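Local coordinates for protein FI20010p1 (Drosophila melanogaster, PDB 7CFB) that probably acts as a Tudor-domain scaffold in piRNA amplification and gene silencing, helping to assemble the complex that forms around the Piwi protein Aubergine, at residues A67-D70 / I76-V79; F99-S104 / T110-N115; F172-I177 / N222-S227. All blocks are in the same frame, centred on the assembly; numbering follows the deposited sequence.

Interaction 1 of 3, residues A67-D70 / I76-V79; sequences AKWD and IKKV
The indole of Trp-69 reaches across to the helix 74-80 and is met there by two side chains in different ways. Ile-76 comes to the rim of the six-membered ring: its CG2 methyl lies near the ring plane, 3.7 Å from CZ3 of Trp-69, and the two side chains run at about a right angle. Lys-77 instead slides past the indole in the opposite direction, its CG 3.9 Å from CE3 of Trp-69, and so carries its amino group back to the backbone from which the ring springs. There NZ of Lys-77 donates a hydrogen bond to the carbonyl O of Trp-69 at 3.0 Å, arriving from above the carbonyl plane, 51° out of it. A bend at chi3 (-134°) turns the end of the lysine toward that oxygen. The same ammonium group forms a salt bridge with Asp-217 of the helix 215-228, whose Met-220 also packs on both Trp-69 and Lys-77. On the loop side, the backbone N of Trp-69 is bound by the side chain of Gln-155. The contact lies where the chain leaves the sheet of strands 49-57 and 64-67 for the Tudor sheet, consistent with the linker helix of an extended Tudor domain.

Interaction 2 of 3, residues F99-S104 / T110-N115; sequences FAVLDS and TRITIN
Phe-99 and Ile-112 face each other as a hydrogen-bonded antiparallel pair, and the CG2 methyl of Ile-112 sits over one face of the phenyl ring in a CH-pi contact, 3.6 Å from the ring centroid of Phe-99 and 16° off its normal. With chi1 at 65°, the ring of Phe-99 lies between its own backbone N and carbonyl carbon, which swings it over the neighbouring strand. CG1 of Ile-114 meets the ring at its edge, 3.8 Å from CZ of Phe-99. On the same face of the sheet Val-101 continues the apolar row: its CG1 is 3.7 Å from CD1 of Ile-112 and also touches CG2 of Thr-110.

The backbones fix this register. N of Phe-99 bonds to O of Ile-112 at 3.0 Å, and N of Ile-112 returns a bond to O of Phe-99 at 2.9 Å; Val-101 and Thr-110 exchange a second such pair. Between them, Ala-100 and Arg-111 form a non-hydrogen-bonded pair with CA atoms only 4.5 Å apart, their side chains on the other face.

Further out, Ile-142 of strand 142-144 packs on Phe-99 and Val-101, while Ala-125 and Leu-127 of strand 123-127 pack on Ile-112. Arg-111 makes a salt bridge with Asp-129, and its NH1 and NH2 bond to the carbonyls of Leu-152 and Pro-153. Strands 99-103 and 108-117 thus form a beta hairpin inside the antiparallel sheet of the Tudor domain, a family of the SH3 clan.

Interaction 3 of 3, residues F172-I177 / N222-S227; sequences FVNTYI and NEIDES
A type II beta turn from Phe-172 to Thr-175, leading into strand 176-184, rests here against one side of the helix 215-228. Asn-174, at the third position of the turn in the left-handed conformation that asparagine tolerates well, carries the contact. Its ND2 donates to OD1 of Asp-225 at 3.1 Å in a nearly straight bond, with an N-H...O angle of 166°. The carboxylate oxygen lies close to the amide plane of Asn-174 and accepts through its anti lone pair, the one directed away from OD2, while the amide and carboxylate planes stand 73° apart. Asp-225 has its carboxyl carbon anti to the backbone N (chi1 -163°), which brings OD1 to the turn.

The other end of the amide takes an apolar neighbour: OD1 of Asn-174 lies 3.4 Å from the CG2 methyl of Ile-224, whose side chain crosses that of Asn-174 at about a right angle. One flat group thus spans two successive helix residues. Replacing Asn-174 by an alanine removes both contacts and is likely to leave OD1 of Asp-225 without its amide donor and a gap beside the Ile-224 methyl.

The turn's closing bond, from N of Thr-175 to O of Phe-172, is weak at 3.3 Å. Backbone bonds from Asn-174 and Thr-175 to Leu-54 tie the turn to strand 49-57. Nearby, Tyr-176 packs on Asp-217, Met-218 and Leu-221 of the same helix. Helix 215-228 thus packs on the sheet of strands 49-57 and 176-184, whose strand order 1-2-3-5-4 is that of an OB fold, consistent with the staphylococcal-nuclease-like part of an extended Tudor domain.

In the fold
Interaction 2 is a wholly buried strand pairing, carried by backbone hydrogen bonds and an apolar row. Interaction 1 is also largely buried but joins loop to helix, its lysine shared between a backbone carbonyl and the Asp-217 carboxylate beside apolar packing; interaction 3 is partly buried and rests mainly on a single polar side-chain bond. Interactions 1 and 2 meet at the Tudor sheet, where CD1 of Ile-76 packs against NH2 of Arg-111. The helix 215-228 relates all three: it supplies one segment of interaction 3, its Asp-217 and Met-220 reach interaction 1, and its Ser-227 lies against Asp-103 of interaction 2. Interactions 1 and 3 lie about 13 Å apart between centres and do not touch.

Interaction 1 of 3, residues A67-D70 / I76-V79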
loop_
_atom_site.group_PDB
_atom_site.type_symbol
_atom_site.label_atom_id
_atom_site.label_comp_id
_atom_site.label_asym_id
_atom_site.label_seq_id
_atom_site.Cartn_x
_atom_site.Cartn_y
_atom_site.Cartn_z
ATOM N N ALA A 67 -2.194 -8.638 2.684
ATOM C CA ALA A 67 -2.386 -8.556 1.226
ATOM C C ALA A 67 -2.282 -9.933 0.596
ATOM O O ALA A 67 -1.333 -10.636 0.871
ATOM C CB ALA A 67 -1.391 -7.612 0.633
ATOM N N LYS A 68 -3.269 -10.280 -0.203
ATOM C CA LYS A 68 -3.255 -11.577 -0.903
ATOM C C LYS A 68 -2.144 -11.625 -1.946
ATOM O O LYS A 68 -1.507 -12.617 -2.006
ATOM C CB LYS A 68 -4.635 -11.943 -1.427
ATOM C CG LYS A 68 -5.345 -12.993 -0.601
ATOM C CD LYS A 68 -4.671 -14.302 -0.691
ATOM C CE LYS A 68 -5.532 -15.478 -0.312
ATOM N NZ LYS A 68 -4.717 -16.703 -0.255
ATOM N N TRP A 69 -1.937 -10.562 -2.722
ATOM C CA TRP A 69 -0.900 -10.554 -3.788
ATOM C C TRP A 69 -1.097 -11.776 -4.681
ATOM O O TRP A 69 -0.144 -12.458 -4.968
ATOM C CB TRP A 69 0.521 -10.449 -3.227
ATOM C CG TRP A 69 0.885 -9.073 -2.783
ATOM C CD1 TRP A 69 1.155 -8.675 -1.518
ATOM C CD2 TRP A 69 0.990 -7.899 -3.592
ATOM N NE1 TRP A 69 1.432 -7.346 -1.487
ATOM C CE2 TRP A 69 1.328 -6.840 -2.740
ATOM C CE3 TRP A 69 0.837 -7.636 -4.948
ATOM C CZ2 TRP A 69 1.536 -5.551 -3.194
ATOM C CZ3 TRP A 69 1.006 -6.352 -5.393
ATOM C CH2 TRP A 69 1.361 -5.333 -4.530
ATOM N N ASP A 70 -2.366 -12.053 -5.043
ATOM C CA ASP A 70 -2.816 -13.164 -5.940
ATOM C C ASP A 70 -2.564 -12.860 -7.429
ATOM O O ASP A 70 -2.555 -11.657 -7.825
ATOM C CB ASP A 70 -4.302 -13.472 -5.777
ATOM C CG ASP A 70 -5.242 -12.670 -6.667
ATOM O OD1 ASP A 70 -4.953 -11.497 -6.970
ATOM O OD2 ASP A 70 -6.278 -13.224 -7.016
ATOM N N ILE A 76 0.090 -5.166 -11.124
ATOM C CA ILE A 76 0.653 -4.288 -10.066
ATOM C C ILE A 76 2.073 -4.759 -9.783
ATOM O O ILE A 76 2.939 -3.937 -9.709
ATOM C CB ILE A 76 -0.197 -4.318 -8.789
ATOM C CG1 ILE A 76 -1.653 -3.939 -9.048
ATOM C CG2 ILE A 76 0.451 -3.476 -7.708
ATOM C CD1 ILE A 76 -2.591 -4.427 -7.988
ATOM N N LYS A 77 2.273 -6.066 -9.712
ATOM C CA LYS A 77 3.614 -6.629 -9.440
ATOM C C LYS A 77 4.579 -6.207 -10.549
ATOM O O LYS A 77 5.668 -5.826 -10.243
ATOM C CB LYS A 77 3.516 -8.146 -9.338
ATOM C CG LYS A 77 2.586 -8.677 -8.264
ATOM C CD LYS A 77 2.770 -10.142 -8.032
ATOM C CE LYS A 77 1.483 -10.929 -7.958
ATOM N NZ LYS A 77 1.678 -12.243 -7.317
ATOM N N LYS A 78 4.134 -6.242 -11.799
ATOM C CA LYS A 78 4.979 -5.846 -12.947
ATOM C C LYS A 78 5.361 -4.372 -12.835
ATOM O O LYS A 78 6.478 -4.058 -13.136
ATOM C CB LYS A 78 4.268 -6.129 -14.264
ATOM C CG LYS A 78 4.341 -7.552 -14.767
ATOM C CD LYS A 78 3.787 -7.642 -16.166
ATOM C CE LYS A 78 3.390 -9.031 -16.614
ATOM N NZ LYS A 78 4.277 -10.078 -16.065
ATOM N N VAL A 79 4.434 -3.505 -12.458
ATOM C CA VAL A 79 4.754 -2.062 -12.273
ATOM C C VAL A 79 5.742 -1.906 -11.118
ATOM O O VAL A 79 6.679 -1.172 -11.246
ATOM C CB VAL A 79 3.492 -1.241 -11.993
ATOM C CG1 VAL A 79 3.821 0.116 -11.396
ATOM C CG2 VAL A 79 2.648 -1.093 -13.232
#

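Interaction 2 of 3, residues F99-S104 / T110-N115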
loop_
_atom_site.group_PDB
_atom_site.type_symbol
_atom_site.label_atom_id
_atom_site.label_comp_id
_atom_site.label_asym_id
_atom_site.label_seq_id
_atom_site.Cartn_x
_atom_site.Cartn_y
_atom_site.Cartn_z
ATOM N N PHE A 99 -2.687 6.549 -8.780
ATOM C CA PHE A 99 -1.517 6.744 -9.661
ATOM C C PHE A 99 -0.321 5.989 -9.090
ATOM O O PHE A 99 -0.500 5.188 -8.198
ATOM C CB PHE A 99 -1.289 8.215 -9.984
ATOM C CG PHE A 99 -0.924 9.097 -8.825
ATOM C CD1 PHE A 99 -1.889 9.589 -7.969
ATOM C CD2 PHE A 99 0.387 9.458 -8.613
ATOM C CE1 PHE A 99 -1.543 10.418 -6.930
ATOM C CE2 PHE A 99 0.730 10.284 -7.563
ATOM C CZ PHE A 99 -0.238 10.762 -6.729
ATOM N N ALA A 100 0.856 6.221 -9.646
ATOM C CA ALA A 100 2.059 5.514 -9.181
ATOM C C ALA A 100 3.147 6.500 -8.765
ATOM O O ALA A 100 3.195 7.588 -9.285
ATOM C CB ALA A 100 2.524 4.571 -10.247
ATOM N N VAL A 101 3.937 6.094 -7.789
ATOM C CA VAL A 101 5.063 6.903 -7.287
ATOM C C VAL A 101 6.320 6.042 -7.316
ATOM O O VAL A 101 6.254 4.885 -7.049
ATOM C CB VAL A 101 4.775 7.527 -5.915
ATOM C CG1 VAL A 101 4.471 6.499 -4.853
ATOM C CG2 VAL A 101 5.865 8.474 -5.476
ATOM N N LEU A 102 7.427 6.659 -7.660
ATOM C CA LEU A 102 8.702 5.934 -7.738
ATOM C C LEU A 102 9.493 6.115 -6.454
ATOM O O LEU A 102 9.614 7.209 -6.003
ATOM C CB LEU A 102 9.498 6.460 -8.936
ATOM C CG LEU A 102 10.964 6.046 -8.946
ATOM C CD1 LEU A 102 11.122 4.594 -9.315
ATOM C CD2 LEU A 102 11.768 6.925 -9.868
ATOM N N ASP A 103 9.899 5.013 -5.864
ATOM C CA ASP A 103 10.883 5.047 -4.767
ATOM C C ASP A 103 12.205 4.944 -5.535
ATOM O O ASP A 103 12.512 3.871 -5.969
ATOM C CB ASP A 103 10.674 3.901 -3.785
ATOM C CG ASP A 103 11.791 3.794 -2.775
ATOM O OD1 ASP A 103 12.759 4.494 -2.934
ATOM O OD2 ASP A 103 11.664 3.032 -1.850
ATOM N N SER A 104 12.858 6.074 -5.796
ATOM C CA SER A 104 14.095 6.093 -6.620
ATOM C C SER A 104 15.275 5.392 -5.958
ATOM O O SER A 104 15.958 4.686 -6.649
ATOM C CB SER A 104 14.420 7.426 -7.200
ATOM O OG SER A 104 14.796 8.342 -6.215
ATOM N N THR A 110 5.163 2.098 -6.698
ATOM C CA THR A 110 3.974 1.614 -5.963
ATOM C C THR A 110 2.758 2.508 -6.203
ATOM O O THR A 110 2.947 3.663 -6.464
ATOM C CB THR A 110 4.316 1.512 -4.482
ATOM O OG1 THR A 110 3.383 0.668 -3.824
ATOM C CG2 THR A 110 4.390 2.856 -3.808
ATOM N N ARG A 111 1.566 1.935 -6.059
ATOM C CA ARG A 111 0.276 2.643 -6.251
ATOM C C ARG A 111 0.046 3.573 -5.067
ATOM O O ARG A 111 0.348 3.195 -3.978
ATOM C CB ARG A 111 -0.877 1.682 -6.540
ATOM C CG ARG A 111 -0.649 0.776 -7.733
ATOM C CD ARG A 111 -1.930 0.198 -8.265
ATOM N NE ARG A 111 -2.515 -0.675 -7.281
ATOM C CZ ARG A 111 -3.764 -1.053 -7.256
ATOM N NH1 ARG A 111 -4.608 -0.647 -8.169
ATOM N NH2 ARG A 111 -4.173 -1.829 -6.294
ATOM N N ILE A 112 -0.478 4.741 -5.344
ATOM C CA ILE A 112 -0.644 5.803 -4.332
ATOM C C ILE A 112 -1.891 6.614 -4.648
ATOM O O ILE A 112 -2.280 6.662 -5.786
ATOM C CB ILE A 112 0.616 6.691 -4.372
ATOM C CG1 ILE A 112 0.701 7.702 -3.227
ATOM C CG2 ILE A 112 0.811 7.318 -5.736
ATOM C CD1 ILE A 112 1.863 8.625 -3.279
ATOM N N THR A 113 -2.464 7.214 -3.627
ATOM C CA THR A 113 -3.554 8.178 -3.791
ATOM C C THR A 113 -3.286 9.357 -2.847
ATOM O O THR A 113 -2.769 9.123 -1.787
ATOM C CB THR A 113 -4.911 7.518 -3.575
ATOM O OG1 THR A 113 -5.812 8.560 -3.895
ATOM C CG2 THR A 113 -5.121 7.032 -2.163
ATOM N N ILE A 114 -3.597 10.567 -3.270
ATOM C CA ILE A 114 -3.477 11.756 -2.399
ATOM C C ILE A 114 -4.819 11.921 -1.689
ATOM O O ILE A 114 -5.804 12.031 -2.336
ATOM C CB ILE A 114 -3.094 13.018 -3.178
ATOM C CG1 ILE A 114 -1.813 12.825 -3.978
ATOM C CG2 ILE A 114 -2.965 14.180 -2.227
ATOM C CD1 ILE A 114 -0.601 12.851 -3.139
ATOM N N ASN A 115 -4.813 11.908 -0.373
ATOM C CA ASN A 115 -6.082 12.031 0.374
ATOM C C ASN A 115 -6.344 13.471 0.824
ATOM O O ASN A 115 -7.471 13.818 0.912
ATOM C CB ASN A 115 -6.235 10.938 1.431
ATOM C CG ASN A 115 -5.146 10.930 2.471
ATOM O OD1 ASN A 115 -4.136 10.278 2.321
ATOM N ND2 ASN A 115 -5.362 11.649 3.544
#

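Interaction 3 of 3, residues F172-I177 / N222-S227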
loop_
_atom_site.group_PDB
_atom_site.type_symbol
_atom_site.label_atom_id
_atom_site.label_comp_id
_atom_site.label_asym_id
_atom_site.label_seq_id
_atom_site.Cartn_x
_atom_site.Cartn_y
_atom_site.Cartn_z
ATOM N N PHE A 172 7.985 -9.662 10.986
ATOM C CA PHE A 172 7.460 -10.556 9.923
ATOM C C PHE A 172 6.793 -9.785 8.781
ATOM O O PHE A 172 6.148 -10.403 7.961
ATOM C CB PHE A 172 6.572 -11.636 10.525
ATOM C CG PHE A 172 7.388 -12.656 11.249
ATOM C CD1 PHE A 172 8.388 -13.339 10.585
ATOM C CD2 PHE A 172 7.251 -12.844 12.607
ATOM C CE1 PHE A 172 9.179 -14.260 11.243
ATOM C CE2 PHE A 172 8.055 -13.757 13.262
ATOM C CZ PHE A 172 9.012 -14.462 12.584
ATOM N N VAL A 173 6.952 -8.466 8.731
ATOM C CA VAL A 173 6.399 -7.659 7.605
ATOM C C VAL A 173 7.107 -8.081 6.310
ATOM O O VAL A 173 8.291 -8.375 6.350
ATOM C CB VAL A 173 6.491 -6.149 7.887
ATOM C CG1 VAL A 173 6.207 -5.280 6.682
ATOM C CG2 VAL A 173 5.565 -5.729 8.996
ATOM N N ASN A 174 6.362 -8.139 5.214
ATOM C CA ASN A 174 6.831 -8.554 3.874
ATOM C C ASN A 174 7.171 -10.040 3.874
ATOM O O ASN A 174 8.038 -10.409 3.161
ATOM C CB ASN A 174 7.905 -7.646 3.270
ATOM C CG ASN A 174 7.401 -6.266 2.942
ATOM O OD1 ASN A 174 6.402 -6.125 2.263
ATOM N ND2 ASN A 174 8.090 -5.251 3.417
ATOM N N THR A 175 6.499 -10.825 4.701
ATOM C CA THR A 175 6.620 -12.295 4.667
ATOM C C THR A 175 5.215 -12.890 4.581
ATOM O O THR A 175 4.270 -12.203 4.927
ATOM C CB THR A 175 7.376 -12.872 5.867
ATOM O OG1 THR A 175 6.582 -12.713 7.027
ATOM C CG2 THR A 175 8.735 -12.250 6.074
ATOM N N TYR A 176 5.105 -14.109 4.077
ATOM C CA TYR A 176 3.803 -14.800 4.028
ATOM C C TYR A 176 3.487 -15.379 5.404
ATOM O O TYR A 176 4.341 -15.976 6.003
ATOM C CB TYR A 176 3.773 -15.886 2.956
ATOM C CG TYR A 176 3.672 -15.381 1.549
ATOM C CD1 TYR A 176 2.449 -15.159 0.961
ATOM C CD2 TYR A 176 4.801 -15.132 0.807
ATOM C CE1 TYR A 176 2.353 -14.684 -0.327
ATOM C CE2 TYR A 176 4.724 -14.665 -0.483
ATOM C CZ TYR A 176 3.498 -14.447 -1.054
ATOM O OH TYR A 176 3.428 -13.987 -2.321
ATOM N N ILE A 177 2.266 -15.172 5.866
ATOM C CA ILE A 177 1.786 -15.723 7.158
ATOM C C ILE A 177 0.452 -16.425 6.941
ATOM O O ILE A 177 -0.110 -16.309 5.868
ATOM C CB ILE A 177 1.647 -14.636 8.236
ATOM C CG1 ILE A 177 0.587 -13.593 7.907
ATOM C CG2 ILE A 177 2.974 -14.003 8.554
ATOM C CD1 ILE A 177 0.223 -12.729 9.072
ATOM N N ASN A 222 11.238 -9.304 -1.460
ATOM C CA ASN A 222 12.583 -8.789 -1.116
ATOM C C ASN A 222 12.727 -7.369 -1.665
ATOM O O ASN A 222 13.232 -6.545 -0.967
ATOM C CB ASN A 222 13.680 -9.700 -1.651
ATOM C CG ASN A 222 13.745 -11.022 -0.916
ATOM O OD1 ASN A 222 13.318 -11.117 0.227
ATOM N ND2 ASN A 222 14.285 -12.040 -1.559
ATOM N N GLU A 223 12.270 -7.112 -2.878
ATOM C CA GLU A 223 12.359 -5.761 -3.482
ATOM C C GLU A 223 11.503 -4.783 -2.662
ATOM O O GLU A 223 11.900 -3.638 -2.502
ATOM C CB GLU A 223 11.971 -5.820 -4.958
ATOM C CG GLU A 223 13.129 -5.607 -5.920
ATOM C CD GLU A 223 12.750 -5.176 -7.331
ATOM O OE1 GLU A 223 12.939 -4.007 -7.684
ATOM O OE2 GLU A 223 12.268 -6.010 -8.069
ATOM N N ILE A 224 10.334 -5.225 -2.214
ATOM C CA ILE A 224 9.456 -4.344 -1.403
ATOM C C ILE A 224 10.125 -4.051 -0.064
ATOM O O ILE A 224 10.149 -2.910 0.334
ATOM C CB ILE A 224 8.040 -4.927 -1.227
ATOM C CG1 ILE A 224 7.327 -5.070 -2.569
ATOM C CG2 ILE A 224 7.242 -4.068 -0.270
ATOM C CD1 ILE A 224 5.934 -5.602 -2.485
ATOM N N ASP A 225 10.708 -5.070 0.540
ATOM C CA ASP A 225 11.299 -4.935 1.892
ATOM C C ASP A 225 12.434 -3.915 1.890
ATOM O O ASP A 225 12.551 -3.219 2.866
ATOM C CB ASP A 225 11.582 -6.288 2.530
ATOM C CG ASP A 225 11.784 -6.205 4.023
ATOM O OD1 ASP A 225 10.882 -5.770 4.704
ATOM O OD2 ASP A 225 12.845 -6.558 4.466
ATOM N N GLU A 226 13.239 -3.855 0.841
ATOM C CA GLU A 226 14.327 -2.847 0.807
ATOM C C GLU A 226 13.745 -1.432 0.825
ATOM O O GLU A 226 14.307 -0.607 1.499
ATOM C CB GLU A 226 15.302 -3.168 -0.316
ATOM C CG GLU A 226 15.707 -4.619 -0.247
ATOM C CD GLU A 226 17.144 -4.920 -0.580
ATOM O OE1 GLU A 226 17.380 -5.537 -1.628
ATOM O OE2 GLU A 226 18.012 -4.524 0.203
ATOM N N SER A 227 12.659 -1.185 0.108
ATOM C CA SER A 227 11.985 0.133 0.141
ATOM C C SER A 227 11.444 0.406 1.547
ATOM O O SER A 227 11.679 1.473 2.041
ATOM C CB SER A 227 10.851 0.141 -0.814
ATOM O OG SER A 227 10.265 1.408 -0.889
#